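TRNA-splicing ligase RtcB (Thermus thermophilus, PDB 2EPG) probably joins RNA ends carrying a 3'-phosphate or 2',3'-cyclic phosphate to 5'-hydroxyl RNA ends, using GTP and manganese. Local coordinates at residues Lys157-Leu160 / Trp166-Lys169; Gly248-Gly253 / Phe305-Leu310; His254-Asp259 / Leu294-Ala299. All blocks are in the same frame, centred on the assembly; numbering follows the deposited sequence.

Interaction 1 (Lys157-Leu160 / Trp166-Lys169); sequences KEIL and WLVK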
# COMPACT_ATOMS: atom_id res chain seq x y z
N LYS A 157 22.72 2.23 0.64
CA LYS A 157 22.71 2.02 2.08
C LYS A 157 22.06 3.26 2.71
O LYS A 157 21.25 3.17 3.64
CB LYS A 157 24.15 1.88 2.60
CG LYS A 157 24.32 1.04 3.84
CD LYS A 157 24.39 -0.45 3.51
CE LYS A 157 24.91 -1.25 4.70
NZ LYS A 157 24.96 -2.72 4.45
N GLU A 158 22.45 4.42 2.20
CA GLU A 158 21.88 5.67 2.68
C GLU A 158 20.39 5.71 2.27
O GLU A 158 19.55 6.19 3.01
CB GLU A 158 22.65 6.85 2.08
CG GLU A 158 24.08 6.89 2.56
CD GLU A 158 24.86 8.05 1.99
OE1 GLU A 158 24.35 8.70 1.05
OE2 GLU A 158 25.98 8.31 2.49
N ILE A 159 20.09 5.16 1.09
CA ILE A 159 18.72 5.12 0.62
C ILE A 159 17.84 4.33 1.58
O ILE A 159 16.73 4.75 1.90
CB ILE A 159 18.64 4.53 -0.82
CG1 ILE A 159 19.18 5.56 -1.82
CG2 ILE A 159 17.20 4.21 -1.20
CD1 ILE A 159 19.17 5.10 -3.25
N LEU A 160 18.35 3.21 2.08
CA LEU A 160 17.56 2.41 3.00
C LEU A 160 17.21 3.15 4.29
O LEU A 160 16.21 2.85 4.93
CB LEU A 160 18.30 1.11 3.36
CG LEU A 160 18.68 0.16 2.22
CD1 LEU A 160 19.20 -1.16 2.82
CD2 LEU A 160 17.49 -0.11 1.33
N TRP A 166 16.16 10.96 -0.29
CA TRP A 166 17.57 10.89 -0.69
C TRP A 166 17.67 11.11 -2.19
O TRP A 166 18.49 11.90 -2.66
CB TRP A 166 18.17 9.51 -0.37
CG TRP A 166 19.70 9.42 -0.51
CD1 TRP A 166 20.62 9.57 0.48
CD2 TRP A 166 20.45 9.14 -1.72
NE1 TRP A 166 21.89 9.40 -0.02
CE2 TRP A 166 21.81 9.14 -1.36
CE3 TRP A 166 20.09 8.90 -3.05
CZ2 TRP A 166 22.83 8.90 -2.30
CZ3 TRP A 166 21.10 8.66 -3.99
CH2 TRP A 166 22.46 8.67 -3.60
N LEU A 167 16.81 10.42 -2.94
CA LEU A 167 16.78 10.53 -4.39
C LEU A 167 16.33 11.91 -4.87
O LEU A 167 16.88 12.45 -5.82
CB LEU A 167 15.85 9.47 -4.98
CG LEU A 167 16.32 8.01 -4.94
CD1 LEU A 167 15.18 7.09 -5.40
CD2 LEU A 167 17.52 7.85 -5.86
N VAL A 168 15.32 12.48 -4.22
CA VAL A 168 14.83 13.80 -4.61
C VAL A 168 15.93 14.85 -4.44
O VAL A 168 16.11 15.71 -5.31
CB VAL A 168 13.62 14.22 -3.75
CG1 VAL A 168 13.25 15.68 -4.04
CG2 VAL A 168 12.46 13.30 -4.04
N LYS A 169 16.64 14.81 -3.32
CA LYS A 169 17.72 15.75 -3.05
C LYS A 169 18.87 15.63 -4.04
O LYS A 169 19.67 16.54 -4.15
CB LYS A 169 18.23 15.58 -1.61
CG LYS A 169 17.21 16.00 -0.57
CD LYS A 169 17.52 15.47 0.83
CE LYS A 169 18.88 15.94 1.32
NZ LYS A 169 19.07 15.52 2.73
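The indole N-H of Trp166 is held by the carboxylate of Glu158, with NE1 2.8 Å from OE1 and a somewhat bent N-H...O angle of 150°. NE1 reaches OE1 on its anti side, and the acceptor sits 16° out of the indole plane. The carboxylate is turned 63° from the ring. CG of Glu158 lies beside the backbone N and the chain is extended beyond it, which carries OE1 to the indole; CB of Glu158 is itself 3.4 Å from NE1 of Trp166. OE2 has a long, weak ion pair with Arg154.

Next to this bond, Ile159 comes over one face of the indole: CG1 approaches CE3 to 3.7 Å, towards the rim of the ring, and CD1 continues the contact to CZ3. The same CD1 meets CD2 of Leu167 at 4.1 Å, a methyl that lies at the ring edge. Trp166 additionally forms a cation-pi contact with Arg170. On the inner side, Ile159 and Leu167 both rest on Ala306 of helix 288-321. The arrangement is that of two consecutive short helices, 153-162 and 164-169, packed together across a one-residue break and laid on a long helix.

Interaction 2 (Gly248-Gly253 / Phe305-Leu310); sequences GSRGLG and FANRQL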
# COMPACT_ATOMS: atom_id res chain seq x y z
N GLY A 248 6.79 -2.50 -5.11
CA GLY A 248 7.29 -2.46 -3.75
C GLY A 248 8.78 -2.51 -3.51
O GLY A 248 9.56 -1.85 -4.21
N SER A 249 9.19 -3.27 -2.49
CA SER A 249 10.60 -3.38 -2.13
C SER A 249 11.33 -4.46 -2.93
O SER A 249 12.50 -4.76 -2.69
CB SER A 249 10.76 -3.63 -0.62
OG SER A 249 9.95 -4.71 -0.17
N ARG A 250 10.62 -5.02 -3.91
CA ARG A 250 11.19 -6.03 -4.78
C ARG A 250 11.78 -7.24 -4.03
O ARG A 250 11.14 -7.77 -3.12
CB ARG A 250 12.24 -5.35 -5.66
CG ARG A 250 11.67 -4.14 -6.38
CD ARG A 250 10.81 -4.50 -7.61
NE ARG A 250 11.64 -4.79 -8.78
CZ ARG A 250 11.98 -6.00 -9.19
NH1 ARG A 250 12.76 -6.15 -10.26
NH2 ARG A 250 11.53 -7.08 -8.56
N GLY A 251 12.97 -7.69 -4.40
CA GLY A 251 13.51 -8.85 -3.70
C GLY A 251 13.99 -8.60 -2.28
O GLY A 251 14.03 -9.52 -1.45
N LEU A 252 14.36 -7.35 -2.00
CA LEU A 252 14.86 -6.98 -0.69
C LEU A 252 13.82 -7.17 0.42
O LEU A 252 14.12 -7.79 1.46
CB LEU A 252 15.34 -5.53 -0.77
CG LEU A 252 16.29 -4.94 0.26
CD1 LEU A 252 17.03 -3.78 -0.37
CD2 LEU A 252 15.51 -4.51 1.48
N GLY A 253 12.61 -6.68 0.20
CA GLY A 253 11.58 -6.82 1.21
C GLY A 253 11.14 -8.25 1.42
O GLY A 253 10.89 -8.70 2.54
N PHE A 305 9.87 2.99 -1.10
CA PHE A 305 9.50 4.38 -1.35
C PHE A 305 10.42 4.97 -2.43
O PHE A 305 9.96 5.65 -3.34
CB PHE A 305 9.62 5.22 -0.07
CG PHE A 305 8.41 5.15 0.83
CD1 PHE A 305 8.55 4.98 2.20
CD2 PHE A 305 7.12 5.29 0.30
CE1 PHE A 305 7.44 4.95 3.04
CE2 PHE A 305 6.01 5.26 1.13
CZ PHE A 305 6.17 5.09 2.51
N ALA A 306 11.72 4.68 -2.34
CA ALA A 306 12.71 5.20 -3.29
C ALA A 306 12.50 4.63 -4.67
O ALA A 306 12.68 5.31 -5.68
CB ALA A 306 14.12 4.87 -2.81
N ASN A 307 12.14 3.36 -4.71
CA ASN A 307 11.89 2.69 -5.98
C ASN A 307 10.76 3.39 -6.75
O ASN A 307 10.86 3.59 -7.97
CB ASN A 307 11.53 1.22 -5.73
CG ASN A 307 11.40 0.45 -7.02
OD1 ASN A 307 12.24 0.58 -7.91
ND2 ASN A 307 10.37 -0.38 -7.12
N ARG A 308 9.68 3.73 -6.06
CA ARG A 308 8.56 4.39 -6.72
C ARG A 308 8.98 5.81 -7.11
O ARG A 308 8.60 6.31 -8.17
CB ARG A 308 7.33 4.41 -5.81
CG ARG A 308 6.70 3.01 -5.62
CD ARG A 308 5.26 3.07 -5.08
NE ARG A 308 5.16 3.50 -3.69
CZ ARG A 308 5.18 2.68 -2.64
NH1 ARG A 308 5.08 3.17 -1.42
NH2 ARG A 308 5.31 1.37 -2.80
N GLN A 309 9.77 6.46 -6.26
CA GLN A 309 10.24 7.80 -6.56
C GLN A 309 11.07 7.77 -7.85
O GLN A 309 10.89 8.62 -8.72
CB GLN A 309 11.08 8.35 -5.40
CG GLN A 309 11.69 9.72 -5.68
CD GLN A 309 10.64 10.83 -5.87
OE1 GLN A 309 9.67 10.93 -5.11
NE2 GLN A 309 10.83 11.67 -6.88
N LEU A 310 11.94 6.76 -7.98
CA LEU A 310 12.80 6.66 -9.17
C LEU A 310 11.96 6.43 -10.41
O LEU A 310 12.19 7.03 -11.44
CB LEU A 310 13.81 5.50 -9.04
CG LEU A 310 15.29 5.78 -9.36
CD1 LEU A 310 16.02 4.46 -9.66
CD2 LEU A 310 15.43 6.74 -10.53
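Gly248, Asn307 and Arg308 make most of this contact, where the turn leading from strand 240-247 into helix 250-265 is laid against the long helix 288-321. It is a strand-to-helix connection beside the predicted manganese site of the RtcB fold: Gly248 is close to Asp106 and His215, both predicted manganese ligands.

Asn307 points its amide at the turn. With CG anti to the backbone N (chi1 -174°), the group projects from the helix and its ND2 comes 3.4 Å from Gly248 O, a weak hydrogen bond with an N-H...O angle of 135°. Further hydrogen bonds come from the loop before strand 216-225, where ND2 also donates to Thr209 O and OD1 accepts from Gly208 N. The buried amide thus has partners at both ends, which fixes which end is oxygen and which nitrogen. Arg250 crosses it at about a right angle, its CG 4.0 Å from ND2 of Asn307. The chain of Arg250 then bends at its second and third torsions, and its NE bonds to Thr209 OG1, so Thr209 is a common partner of Arg250 and Asn307.

Arg308, the next residue on the helix, brings its guanidinium near the turn. The group is spread over several acceptors: NH1 forms a salt bridge with Asp336, while NH2 donates to the backbone oxygens of Thr247 and Asn108. That same NH2 approaches Gly248 obliquely, with 4.4 Å to its CA.

Interaction 3 (His254-Asp259 / Leu294-Ala299); sequences HQVCQD and LQAMAA
No flat group enters the join between Val256 and Ala296; the amide, carboxylate and imidazole of helix 250-265 all belong to other sides of that helix. The Gln255 amide has Asp259 OD2 in its plane, at NE2, with NE2 to OD2 2.8 Å and a nearly straight N-H...O angle of 166°. For the carboxylate the same bond arrives from above, 37° out of its plane. This pairing spans one helical turn, and its far ends are tied to the loop and helix 197-203 alongside: Asp259 OD1 to Ser196 OG, and Gln255 OE1 weakly to Arg202. The ring of His254 meets that of Phe105, with their planes inclined.

Across the contact, Val256 supplies the reach. Its CG1 is anti to the backbone N (chi1 167°) and touches Ala296 CB at 3.9 Å, coming from the tip of one side chain onto the single methyl of the other. CG1 also lies over the backbone that follows, 4.1 Å from Ala296 C and 4.2 Å from the N of Met297. With so little side chain on Ala296, the CA atoms of Val256 and Ala296 come within 6.8 Å, and the two helix segments run in broadly opposite directions.

Met297, present as selenomethionine, turns its selenium end to strand 332-347, which it meets at Asn341 and Ala342, while Val256 also touches Ala199. The join itself contains no hydrogen bond or charge pair, so it rests on apolar contact between small groups, while Gln255 and Asp259 pair with each other on another side of the helix.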
# COMPACT_ATOMS: atom_id res chain seq x y z
N HIS A 254 11.05 -8.99 0.32
CA HIS A 254 10.65 -10.38 0.39
C HIS A 254 11.66 -11.15 1.25
O HIS A 254 11.28 -11.92 2.14
CB HIS A 254 10.61 -10.97 -1.03
CG HIS A 254 9.98 -12.32 -1.11
ND1 HIS A 254 8.64 -12.51 -1.37
CD2 HIS A 254 10.52 -13.56 -0.98
CE1 HIS A 254 8.38 -13.80 -1.40
NE2 HIS A 254 9.50 -14.46 -1.17
N GLN A 255 12.95 -10.94 0.99
CA GLN A 255 14.01 -11.62 1.73
C GLN A 255 13.96 -11.27 3.21
O GLN A 255 14.08 -12.14 4.06
CB GLN A 255 15.38 -11.28 1.15
CG GLN A 255 16.52 -12.18 1.65
CD GLN A 255 16.25 -13.64 1.38
OE1 GLN A 255 16.02 -14.03 0.24
NE2 GLN A 255 16.25 -14.46 2.42
N VAL A 256 13.80 -9.99 3.53
CA VAL A 256 13.72 -9.55 4.92
C VAL A 256 12.59 -10.26 5.66
O VAL A 256 12.71 -10.61 6.84
CB VAL A 256 13.51 -8.01 5.01
CG1 VAL A 256 13.12 -7.62 6.44
CG2 VAL A 256 14.77 -7.29 4.61
N CYS A 257 11.48 -10.49 4.97
CA CYS A 257 10.36 -11.17 5.60
C CYS A 257 10.76 -12.61 5.91
O CYS A 257 10.52 -13.11 7.00
CB CYS A 257 9.12 -11.14 4.69
SG CYS A 257 7.62 -11.93 5.40
N GLN A 258 11.38 -13.25 4.93
CA GLN A 258 11.83 -14.63 5.06
C GLN A 258 12.86 -14.79 6.17
O GLN A 258 12.76 -15.69 6.99
CB GLN A 258 12.43 -15.12 3.74
CG GLN A 258 13.03 -16.51 3.81
CD GLN A 258 11.98 -17.60 3.91
OE1 GLN A 258 11.22 -17.83 2.96
NE2 GLN A 258 11.91 -18.27 5.06
N ASP A 259 13.85 -13.91 6.18
CA ASP A 259 14.92 -13.93 7.18
C ASP A 259 14.36 -13.88 8.59
O ASP A 259 14.79 -14.62 9.47
CB ASP A 259 15.86 -12.74 7.00
CG ASP A 259 16.68 -12.80 5.71
OD1 ASP A 259 17.26 -11.76 5.34
OD2 ASP A 259 16.74 -13.88 5.08
N LEU A 294 11.77 -4.82 12.88
CA LEU A 294 11.14 -3.53 12.66
C LEU A 294 12.13 -2.59 11.98
O LEU A 294 11.75 -1.85 11.07
CB LEU A 294 10.65 -2.92 13.99
CG LEU A 294 9.30 -3.47 14.47
CD1 LEU A 294 9.03 -3.04 15.91
CD2 LEU A 294 8.19 -2.97 13.54
N GLN A 295 13.40 -2.64 12.38
CA GLN A 295 14.40 -1.79 11.76
C GLN A 295 14.69 -2.20 10.33
O GLN A 295 14.90 -1.35 9.48
CB GLN A 295 15.69 -1.81 12.58
CG GLN A 295 15.61 -1.03 13.85
CD GLN A 295 16.74 -1.37 14.81
OE1 GLN A 295 17.88 -1.56 14.39
NE2 GLN A 295 16.43 -1.45 16.09
N ALA A 296 14.72 -3.50 10.07
CA ALA A 296 14.97 -4.02 8.72
C ALA A 296 13.75 -3.81 7.81
O ALA A 296 13.86 -3.58 6.60
CB ALA A 296 15.32 -5.52 8.81
N MSE A 297 12.57 -3.93 8.40
CA MSE A 297 11.32 -3.74 7.66
C MSE A 297 11.24 -2.28 7.22
O MSE A 297 10.87 -1.98 6.10
CB MSE A 297 10.13 -4.11 8.54
CG MSE A 297 8.80 -4.06 7.84
SE MSE A 297 7.58 -2.98 8.91
CE MSE A 297 7.04 -4.30 10.18
N ALA A 298 11.62 -1.38 8.12
CA ALA A 298 11.61 0.04 7.81
C ALA A 298 12.58 0.33 6.67
O ALA A 298 12.30 1.18 5.81
CB ALA A 298 11.99 0.86 9.05
N ALA A 299 13.72 -0.35 6.67
CA ALA A 299 14.73 -0.16 5.63
C ALA A 299 14.14 -0.65 4.30
O ALA A 299 14.29 -0.00 3.26
CB ALA A 299 16.01 -0.94 5.97

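In the fold
All three contacts are largely buried, yet they lie at different depths: the centre of interaction 2 is about 12 Å from that of the chain, the centre of interaction 3 about 16 Å and that of interaction 1 about 20 Å. Interaction 3 joins helices 250-265 and 288-321; interaction 2 joins the turn at the start of the first to the second. Interaction 2 is polar and close to the predicted metal site, interaction 3 apolar and further from it. Interaction 1 belongs to a separate helix pair laid on helix 288-321, combining a surface-side hydrogen bond with an apolar underside. From that pair, Leu160 touches both Leu252 of interaction 2 and Ala299 of interaction 3.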